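Local coordinates for protein leucyl aminopeptidase (Trypanosoma brucei brucei, PDB 5NTD) that probably removes amino acids, leucine among them, from the N-termini of peptides as a manganese-binding M17 aminopeptidase, and binds the inhibitor bestatin, at residues L42-A47 with T139-F144; L126-L131 with A158-H163; C27-A32 with Q185-E190; G85-G90 with F99-V104. All blocks are in the same frame, centred on the assembly; numbering follows the deposited sequence.

Contact 1: L42-A47 with T139-F144. Unlike the reference sequence in segment 139-144: T139 (reference Ala).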
# COMPACT_ATOMS: atom_id res chain seq x y z
N LEU G 42 -15.48 55.03 -17.57
CA LEU G 42 -14.92 53.69 -17.30
C LEU G 42 -14.64 52.94 -18.58
O LEU G 42 -15.31 53.11 -19.61
CB LEU G 42 -15.84 52.89 -16.42
CG LEU G 42 -15.60 53.17 -14.94
CD1 LEU G 42 -15.72 54.64 -14.58
CD2 LEU G 42 -16.63 52.41 -14.14
N SER G 43 -13.62 52.11 -18.53
CA SER G 43 -13.18 51.34 -19.72
C SER G 43 -14.24 50.33 -20.16
O SER G 43 -14.27 49.90 -21.31
CB SER G 43 -11.86 50.61 -19.43
OG SER G 43 -10.79 51.52 -19.14
N SER G 44 -15.06 49.89 -19.22
CA SER G 44 -16.08 48.85 -19.47
C SER G 44 -17.13 48.84 -18.39
O SER G 44 -17.06 49.63 -17.45
CB SER G 44 -15.43 47.43 -19.57
OG SER G 44 -15.05 46.91 -18.30
N GLY G 45 -18.02 47.85 -18.47
CA GLY G 45 -19.08 47.64 -17.44
C GLY G 45 -18.68 46.98 -16.14
O GLY G 45 -19.52 46.72 -15.26
N LEU G 46 -17.38 46.78 -15.96
CA LEU G 46 -16.88 46.25 -14.69
C LEU G 46 -15.73 47.10 -14.18
O LEU G 46 -14.81 47.43 -14.92
CB LEU G 46 -16.40 44.80 -14.87
CG LEU G 46 -15.82 44.14 -13.64
CD1 LEU G 46 -16.85 43.95 -12.53
CD2 LEU G 46 -15.21 42.79 -14.03
N ALA G 47 -15.78 47.40 -12.90
CA ALA G 47 -14.64 48.05 -12.24
C ALA G 47 -14.36 47.35 -10.93
O ALA G 47 -15.29 46.95 -10.21
CB ALA G 47 -14.92 49.52 -11.97
N THR G 139 -12.97 42.89 -23.36
CA THR G 139 -13.16 44.15 -22.66
C THR G 139 -11.91 44.48 -21.84
O THR G 139 -11.04 43.64 -21.58
CB THR G 139 -14.37 44.18 -21.71
OG1 THR G 139 -14.11 43.40 -20.52
CG2 THR G 139 -15.61 43.65 -22.42
N THR G 140 -11.84 45.75 -21.45
CA THR G 140 -10.82 46.26 -20.55
C THR G 140 -11.47 46.51 -19.21
O THR G 140 -12.45 47.23 -19.12
CB THR G 140 -10.18 47.52 -21.12
OG1 THR G 140 -9.46 47.17 -22.30
CG2 THR G 140 -9.17 48.10 -20.15
N VAL G 141 -10.89 45.93 -18.18
CA VAL G 141 -11.39 46.10 -16.80
C VAL G 141 -10.45 47.01 -16.01
O VAL G 141 -9.25 46.74 -15.91
CB VAL G 141 -11.54 44.74 -16.05
CG1 VAL G 141 -12.01 44.93 -14.62
CG2 VAL G 141 -12.51 43.84 -16.80
N ASP G 142 -11.01 48.04 -15.40
CA ASP G 142 -10.26 48.96 -14.58
C ASP G 142 -10.13 48.36 -13.18
O ASP G 142 -11.10 48.06 -12.54
CB ASP G 142 -10.91 50.34 -14.50
CG ASP G 142 -11.02 51.02 -15.86
OD1 ASP G 142 -10.09 50.91 -16.69
OD2 ASP G 142 -12.02 51.71 -16.07
N VAL G 143 -8.88 48.14 -12.78
CA VAL G 143 -8.56 47.62 -11.45
C VAL G 143 -7.88 48.72 -10.67
O VAL G 143 -6.69 49.01 -10.82
CB VAL G 143 -7.68 46.36 -11.51
CG1 VAL G 143 -7.54 45.75 -10.13
CG2 VAL G 143 -8.28 45.34 -12.45
N PHE G 144 -8.66 49.31 -9.79
CA PHE G 144 -8.17 50.40 -8.94
C PHE G 144 -7.61 49.79 -7.68
O PHE G 144 -8.33 49.16 -6.89
CB PHE G 144 -9.29 51.36 -8.55
CG PHE G 144 -9.81 52.18 -9.70
CD1 PHE G 144 -10.75 51.67 -10.58
CD2 PHE G 144 -9.35 53.50 -9.90
CE1 PHE G 144 -11.22 52.44 -11.63
CE2 PHE G 144 -9.83 54.27 -10.95
CZ PHE G 144 -10.75 53.73 -11.82
O HOH W 1 -15.58 44.20 -18.55
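The carboxylate of D142 reaches across to S43 and takes hold of it with both oxygens. OD2 accepts the backbone N of S43 at 3.0 Å in a nearly straight bond (175° at the hydrogen), and OD1 accepts the S43 hydroxyl OG at 2.6 Å; each donor arrives on the syn side of its oxygen, somewhat out of the carboxylate plane. The hydroxyl can do this because OG lies anti to its own carbonyl carbon (chi1 -62°), beside the backbone N that serves the other oxygen. S44 OG (chi1 75°, between its backbone N and carbonyl carbon) meets T140, donating to T140 O at 2.7 Å from above the carbonyl plane. A water that donates to S44 OG also bonds T139 OG1, at 2.8 and 2.6 Å. Beyond this polar end, L46 and V141 lie obliquely against one another, with L46 CD2 3.9 Å from V141 CG1. Y34 adds a hydrogen bond to D142 OD2 and Q185 one to OD1, while Q38 bonds S43 OG. Each carboxylate oxygen of this buried aspartate thus has at least two hydrogen-bonding partners, an environment that would probably favour its ionised form.

Contact 2: L126-L131 with A158-H163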
# COMPACT_ATOMS: atom_id res chain seq x y z
N LEU G 126 -8.61 38.20 -4.87
CA LEU G 126 -9.71 39.18 -5.00
C LEU G 126 -10.00 39.55 -6.46
O LEU G 126 -11.14 39.57 -6.91
CB LEU G 126 -9.40 40.44 -4.24
CG LEU G 126 -9.29 40.25 -2.73
CD1 LEU G 126 -8.76 41.52 -2.12
CD2 LEU G 126 -10.64 39.90 -2.12
N VAL G 127 -8.97 39.84 -7.19
CA VAL G 127 -9.16 40.27 -8.58
C VAL G 127 -9.67 39.06 -9.38
O VAL G 127 -10.51 39.20 -10.29
CB VAL G 127 -7.89 40.89 -9.19
CG1 VAL G 127 -8.14 41.32 -10.63
CG2 VAL G 127 -7.49 42.11 -8.39
N THR G 128 -9.13 37.90 -9.08
CA THR G 128 -9.56 36.64 -9.78
C THR G 128 -11.08 36.46 -9.60
O THR G 128 -11.80 36.25 -10.54
CB THR G 128 -8.82 35.41 -9.26
OG1 THR G 128 -7.45 35.52 -9.66
CG2 THR G 128 -9.41 34.13 -9.82
N ALA G 129 -11.51 36.59 -8.36
CA ALA G 129 -12.92 36.47 -8.04
C ALA G 129 -13.75 37.55 -8.79
O ALA G 129 -14.80 37.27 -9.36
CB ALA G 129 -13.14 36.60 -6.54
N ALA G 130 -13.28 38.79 -8.73
CA ALA G 130 -14.00 39.92 -9.36
C ALA G 130 -14.14 39.73 -10.85
O ALA G 130 -15.17 40.02 -11.43
CB ALA G 130 -13.30 41.23 -9.07
N LEU G 131 -13.10 39.23 -11.49
CA LEU G 131 -13.13 39.02 -12.95
C LEU G 131 -14.11 37.91 -13.39
O LEU G 131 -14.42 37.78 -14.56
CB LEU G 131 -11.74 38.73 -13.47
CG LEU G 131 -10.80 39.92 -13.39
CD1 LEU G 131 -9.40 39.51 -13.74
CD2 LEU G 131 -11.27 41.02 -14.33
N ALA G 158 -0.83 40.25 -12.74
CA ALA G 158 -0.36 39.43 -13.87
C ALA G 158 -0.77 37.94 -13.72
O ALA G 158 -1.16 37.28 -14.69
CB ALA G 158 1.15 39.51 -14.02
N ARG G 159 -0.71 37.43 -12.51
CA ARG G 159 -0.97 35.98 -12.27
C ARG G 159 -2.43 35.67 -11.98
O ARG G 159 -2.80 34.52 -11.82
CB ARG G 159 -0.04 35.40 -11.17
CG ARG G 159 -0.42 35.69 -9.72
CD ARG G 159 0.56 35.04 -8.76
NE ARG G 159 1.56 35.96 -8.20
CZ ARG G 159 2.85 36.02 -8.56
NH1 ARG G 159 3.35 35.25 -9.53
NH2 ARG G 159 3.67 36.86 -7.95
N CYS G 160 -3.26 36.70 -11.93
CA CYS G 160 -4.66 36.52 -11.52
C CYS G 160 -5.54 36.19 -12.71
O CYS G 160 -5.16 36.35 -13.86
CB CYS G 160 -5.20 37.75 -10.78
SG CYS G 160 -5.92 38.99 -11.88
N GLY G 161 -6.74 35.76 -12.39
CA GLY G 161 -7.77 35.55 -13.37
C GLY G 161 -7.50 34.36 -14.27
O GLY G 161 -6.71 33.49 -13.95
N LYS G 162 -8.20 34.35 -15.39
CA LYS G 162 -8.08 33.27 -16.36
C LYS G 162 -6.71 33.30 -16.98
O LYS G 162 -6.16 34.35 -17.23
CB LYS G 162 -9.18 33.36 -17.41
CG LYS G 162 -10.47 32.84 -16.82
CD LYS G 162 -11.79 33.13 -17.50
CE LYS G 162 -12.88 32.15 -17.09
NZ LYS G 162 -12.94 31.92 -15.61
N HIS G 163 -6.18 32.12 -17.26
CA HIS G 163 -4.81 31.99 -17.74
C HIS G 163 -4.72 32.16 -19.25
O HIS G 163 -5.61 31.77 -20.00
CB HIS G 163 -4.21 30.63 -17.35
CG HIS G 163 -4.01 30.47 -15.88
ND1 HIS G 163 -3.08 29.62 -15.34
CD2 HIS G 163 -4.59 31.10 -14.83
CE1 HIS G 163 -3.10 29.71 -14.03
NE2 HIS G 163 -4.00 30.62 -13.69
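T128 and G161 provide the polar link between the helix 120-131 and the loop that follows helix 150-158. The backbone N of G161 donates to T128 OG1 at 2.8 Å, in a bond that is close to straight (170° at the hydrogen). Since OG1 lies anti to the T128 carbonyl carbon (chi1 -68°), it stands beside its own backbone N, and there it is also hydrogen-bonded to the carbonyl O of T124, one helical turn back. The hydroxyl thus joins the helix backbone to the loop backbone.

The apolar part gathers round C160. Its SG is touched by V127 CG1 at 3.5 Å and, less closely, by L131 CD1 at 4.0 Å, so that residues one turn apart on the helix meet the same sulfur. C160 CB is 3.4 Å from T128 OG1, which brings the polar and apolar contacts together at one residue. L184 of strand 183-188 packs against both C160 and L131.

Backbone shape matters at G161, whose positive phi of 70° suits glycine; G161 CA comes 4.3 Å from L131 CD1. From this turn the loop runs on to H163, bonded to D214 of helix 196-214. The arrangement is plain helix-to-loop packing within the macro-like alpha/beta fold of the M17 N-terminal domain: a helix packed on the sheet also receives the loop leaving the next helix.

Contact 3: C27-A32 with Q185-E190. Unlike the reference sequence in segment 27-32: A32 (reference Thr).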
# COMPACT_ATOMS: atom_id res chain seq x y z
N CYS G 27 -2.00 46.51 -18.31
CA CYS G 27 -1.32 47.82 -18.38
C CYS G 27 -1.50 48.56 -17.06
O CYS G 27 -2.27 48.17 -16.20
CB CYS G 27 -1.81 48.68 -19.55
SG CYS G 27 -3.58 48.98 -19.48
N PHE G 28 -0.71 49.61 -16.89
CA PHE G 28 -0.60 50.30 -15.60
C PHE G 28 -0.70 51.80 -15.81
O PHE G 28 -0.09 52.37 -16.70
CB PHE G 28 0.71 49.96 -14.90
CG PHE G 28 0.91 48.48 -14.71
CD1 PHE G 28 1.50 47.72 -15.72
CD2 PHE G 28 0.43 47.84 -13.57
CE1 PHE G 28 1.65 46.34 -15.57
CE2 PHE G 28 0.60 46.49 -13.41
CZ PHE G 28 1.21 45.72 -14.43
N THR G 29 -1.41 52.43 -14.89
CA THR G 29 -1.49 53.87 -14.86
C THR G 29 -1.74 54.31 -13.44
O THR G 29 -1.58 53.53 -12.49
CB THR G 29 -2.56 54.39 -15.85
OG1 THR G 29 -2.50 55.82 -15.93
CG2 THR G 29 -3.98 53.96 -15.46
N ASP G 30 -2.12 55.57 -13.29
CA ASP G 30 -2.45 56.12 -11.94
C ASP G 30 -3.70 57.00 -12.03
O ASP G 30 -4.13 57.35 -13.12
CB ASP G 30 -1.28 56.91 -11.37
CG ASP G 30 -0.93 58.13 -12.21
OD1 ASP G 30 -1.57 59.19 -11.99
OD2 ASP G 30 -0.03 58.01 -13.07
N VAL G 31 -4.27 57.31 -10.88
CA VAL G 31 -5.62 57.91 -10.80
C VAL G 31 -5.73 59.24 -11.55
O VAL G 31 -6.65 59.47 -12.35
CB VAL G 31 -6.06 58.15 -9.35
CG1 VAL G 31 -7.30 59.03 -9.31
CG2 VAL G 31 -6.35 56.83 -8.66
N ALA G 32 -4.74 60.10 -11.34
CA ALA G 32 -4.71 61.41 -12.01
C ALA G 32 -4.55 61.23 -13.52
O ALA G 32 -5.25 61.87 -14.32
CB ALA G 32 -3.58 62.30 -11.46
N GLN G 185 -6.53 47.05 -16.69
CA GLN G 185 -5.84 48.33 -16.47
C GLN G 185 -5.74 48.59 -14.97
O GLN G 185 -6.72 48.92 -14.32
CB GLN G 185 -6.56 49.51 -17.16
CG GLN G 185 -5.80 50.83 -16.98
CD GLN G 185 -6.33 51.97 -17.84
OE1 GLN G 185 -5.54 52.76 -18.37
NE2 GLN G 185 -7.65 52.11 -17.92
N VAL G 186 -4.53 48.44 -14.47
CA VAL G 186 -4.26 48.67 -13.06
C VAL G 186 -4.03 50.17 -12.83
O VAL G 186 -3.17 50.80 -13.45
CB VAL G 186 -3.02 47.90 -12.59
CG1 VAL G 186 -2.66 48.24 -11.15
CG2 VAL G 186 -3.27 46.41 -12.72
N VAL G 187 -4.82 50.72 -11.92
CA VAL G 187 -4.80 52.15 -11.61
C VAL G 187 -4.30 52.37 -10.20
O VAL G 187 -5.03 52.21 -9.24
CB VAL G 187 -6.19 52.78 -11.75
CG1 VAL G 187 -6.09 54.30 -11.64
CG2 VAL G 187 -6.81 52.41 -13.10
N PHE G 188 -3.03 52.72 -10.10
CA PHE G 188 -2.41 53.02 -8.78
C PHE G 188 -2.87 54.39 -8.28
O PHE G 188 -3.28 55.22 -9.09
CB PHE G 188 -0.89 53.03 -8.85
CG PHE G 188 -0.29 51.68 -9.15
CD1 PHE G 188 -0.34 50.65 -8.21
CD2 PHE G 188 0.33 51.42 -10.38
CE1 PHE G 188 0.22 49.40 -8.47
CE2 PHE G 188 0.87 50.17 -10.66
CZ PHE G 188 0.82 49.17 -9.71
N PRO G 189 -2.81 54.63 -6.98
CA PRO G 189 -3.13 55.98 -6.47
C PRO G 189 -2.20 57.09 -7.00
O PRO G 189 -2.66 58.16 -7.37
CB PRO G 189 -2.94 55.85 -4.96
CG PRO G 189 -3.05 54.38 -4.70
CD PRO G 189 -2.43 53.73 -5.89
N GLU G 190 -0.91 56.80 -7.04
CA GLU G 190 0.12 57.75 -7.46
C GLU G 190 0.83 57.21 -8.67
O GLU G 190 0.84 55.99 -8.90
CB GLU G 190 1.16 57.93 -6.36
CG GLU G 190 0.64 58.40 -5.00
CD GLU G 190 -0.00 59.79 -5.08
OE1 GLU G 190 0.18 60.51 -6.08
OE2 GLU G 190 -0.65 60.21 -4.13
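F28 and V186 sit side by side on neighbouring parallel strands, 26-30 and 183-188, at one edge of the six-stranded mixed sheet of the N-terminal alpha/beta domain. The ladder alternates in the usual parallel way: V186 N donates to C27 O, T29 N to V186 O at 2.8 Å, and F188 N to T29 O. A weak bond from V31 N to F188 O (129° at the hydrogen) follows where the chain turns into helix 31-38, whose N-cap is D30; its OD1 accepts the backbone N of A33.

Q185 projects from the opposite face to F28, V186 and F188, and can be followed outward. Its CB lies 3.8 Å from C27 SG, and CG, anti to the backbone N (chi1 -177°), remains near that sulfur while approaching T29 CG2. CD passes the same methyl, and OE1 ends 3.5 Å from it. The other branch of the amide, NE2, is engaged outside the strand pair, donating to Q38 OE1.

Near F28, V186 and F188 the sheet face is largely apolar, with helices 150-158 and 196-214 packed over it through such residues as A154 and L199. The F28 and F188 rings cross obliquely, F28 CD2 lying 3.8 Å from F188 CE2. V186 CG1 lies over one face of the F188 ring, 3.9 Å above its plane and offset toward the rim.

Contact 4: G85-G90 with F99-V104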
# COMPACT_ATOMS: atom_id res chain seq x y z
N GLY G 85 -19.98 43.05 -4.57
CA GLY G 85 -20.31 43.74 -5.83
C GLY G 85 -21.63 44.51 -5.73
O GLY G 85 -22.61 44.07 -5.11
N VAL G 86 -21.62 45.68 -6.35
CA VAL G 86 -22.83 46.54 -6.45
C VAL G 86 -22.96 47.14 -7.85
O VAL G 86 -21.96 47.43 -8.53
CB VAL G 86 -22.85 47.70 -5.46
CG1 VAL G 86 -22.99 47.19 -4.06
CG2 VAL G 86 -21.61 48.56 -5.62
N LEU G 87 -24.21 47.27 -8.26
CA LEU G 87 -24.52 47.93 -9.56
C LEU G 87 -24.59 49.42 -9.38
O LEU G 87 -25.12 49.91 -8.39
CB LEU G 87 -25.85 47.44 -10.15
CG LEU G 87 -25.87 46.01 -10.68
CD1 LEU G 87 -27.28 45.74 -11.16
CD2 LEU G 87 -24.88 45.77 -11.81
N VAL G 88 -24.07 50.12 -10.35
CA VAL G 88 -24.22 51.57 -10.42
C VAL G 88 -24.82 51.93 -11.78
O VAL G 88 -24.23 51.69 -12.84
CB VAL G 88 -22.88 52.31 -10.26
CG1 VAL G 88 -23.09 53.81 -10.23
CG2 VAL G 88 -22.18 51.89 -8.97
N GLU G 89 -26.02 52.47 -11.74
CA GLU G 89 -26.77 52.86 -12.96
C GLU G 89 -26.28 54.17 -13.57
O GLU G 89 -25.98 55.14 -12.84
CB GLU G 89 -28.27 52.97 -12.66
CG GLU G 89 -29.14 52.72 -13.89
CD GLU G 89 -30.61 52.70 -13.56
OE1 GLU G 89 -30.98 52.86 -12.36
OE2 GLU G 89 -31.42 52.53 -14.50
N GLY G 90 -26.20 54.17 -14.90
CA GLY G 90 -25.89 55.38 -15.69
C GLY G 90 -24.52 55.97 -15.40
O GLY G 90 -24.37 57.19 -15.24
N PHE G 99 -25.72 49.39 -16.69
CA PHE G 99 -25.16 49.34 -15.35
C PHE G 99 -23.68 49.02 -15.40
O PHE G 99 -23.21 48.31 -16.29
CB PHE G 99 -25.83 48.29 -14.56
CG PHE G 99 -27.27 48.49 -14.41
CD1 PHE G 99 -28.15 48.04 -15.38
CD2 PHE G 99 -27.77 49.05 -13.24
CE1 PHE G 99 -29.52 48.16 -15.20
CE2 PHE G 99 -29.15 49.18 -13.05
CZ PHE G 99 -30.02 48.73 -14.03
N VAL G 100 -22.96 49.60 -14.46
CA VAL G 100 -21.56 49.23 -14.21
C VAL G 100 -21.53 48.47 -12.89
O VAL G 100 -22.14 48.89 -11.89
CB VAL G 100 -20.64 50.43 -14.07
CG1 VAL G 100 -19.29 50.00 -13.52
CG2 VAL G 100 -20.45 51.09 -15.42
N ARG G 101 -20.88 47.33 -12.93
CA ARG G 101 -20.72 46.52 -11.71
C ARG G 101 -19.41 46.95 -11.09
O ARG G 101 -18.39 46.95 -11.76
CB ARG G 101 -20.71 45.02 -12.01
CG ARG G 101 -20.66 44.13 -10.79
CD ARG G 101 -21.90 44.22 -9.91
NE ARG G 101 -22.10 43.05 -9.08
CZ ARG G 101 -23.14 42.85 -8.26
NH1 ARG G 101 -24.08 43.76 -8.10
NH2 ARG G 101 -23.22 41.72 -7.57
N VAL G 102 -19.47 47.28 -9.82
CA VAL G 102 -18.28 47.65 -9.05
C VAL G 102 -18.04 46.61 -7.99
O VAL G 102 -18.91 46.39 -7.14
CB VAL G 102 -18.42 49.03 -8.35
CG1 VAL G 102 -17.18 49.34 -7.52
CG2 VAL G 102 -18.62 50.12 -9.37
N VAL G 103 -16.88 45.96 -8.06
CA VAL G 103 -16.53 44.88 -7.11
C VAL G 103 -15.46 45.35 -6.19
O VAL G 103 -14.37 45.69 -6.62
CB VAL G 103 -16.04 43.60 -7.80
CG1 VAL G 103 -15.73 42.51 -6.78
CG2 VAL G 103 -17.10 43.09 -8.78
N VAL G 104 -15.82 45.42 -4.93
CA VAL G 104 -14.88 45.86 -3.88
C VAL G 104 -14.24 44.59 -3.26
O VAL G 104 -14.94 43.61 -3.00
CB VAL G 104 -15.59 46.63 -2.77
CG1 VAL G 104 -14.64 46.99 -1.66
CG2 VAL G 104 -16.21 47.89 -3.33
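V86 and V102 form one of two hydrogen-bonded pairs between 85-90 and 99-104, in the antiparallel beta hairpin of strands 83-89 and 99-107 at one end of the domain's sheet. V86 N reaches V102 O at 2.9 Å, and V102 N returns to V86 O in an almost linear bond (176°); V88 and V100 repeat the exchange. The tight part lies at these valines and where R101 stacks on G85. V88 CG2 meets V102 CG2 at 4.0 Å, and V71 and A74 of helix 69-77 pack against V86, V102 and V104.

The loose part is at E89, which is exposed and lies alongside F99, with E89 CG 3.6 Å from F99 CE2 and the carboxylate plane 18° from the ring. L87 CD2 fills in against F99 CB at 3.8 Å, and E73 of the second subunit packs on L87 and F99. G85 O accepts R101 NH2 of the second subunit, and R101 NH2 donates in turn to G85 O of that subunit, while E133 of the same chain forms a salt bridge with R101 NE. R101 bends at chi2 (65°) to bring CD back over the neighbouring strand, and the carbonyl carbon of G85 of the same chain lies 3.4 Å above the centre of the R101 guanidinium.

Overall arrangement
Three of the four contacts lie in one sheet, and their chemistry changes across it. Contact 3 is parallel pairing at one outer strand, contact 4 antiparallel pairing at the other, and contact 1, between them, relies on side-chain and water bonds where its two strands begin. Contact 1 is buried and touches both: V143 probably makes backbone hydrogen bonds to Q185 and V187, and G45 and A47 probably make them to R101 and V103. Contact 2 belongs to the layer over the sheet, with A130 against V103 and L131 against V141; it is partly buried, as is contact 3. Contact 4, though mostly buried, also borders the subunit interface.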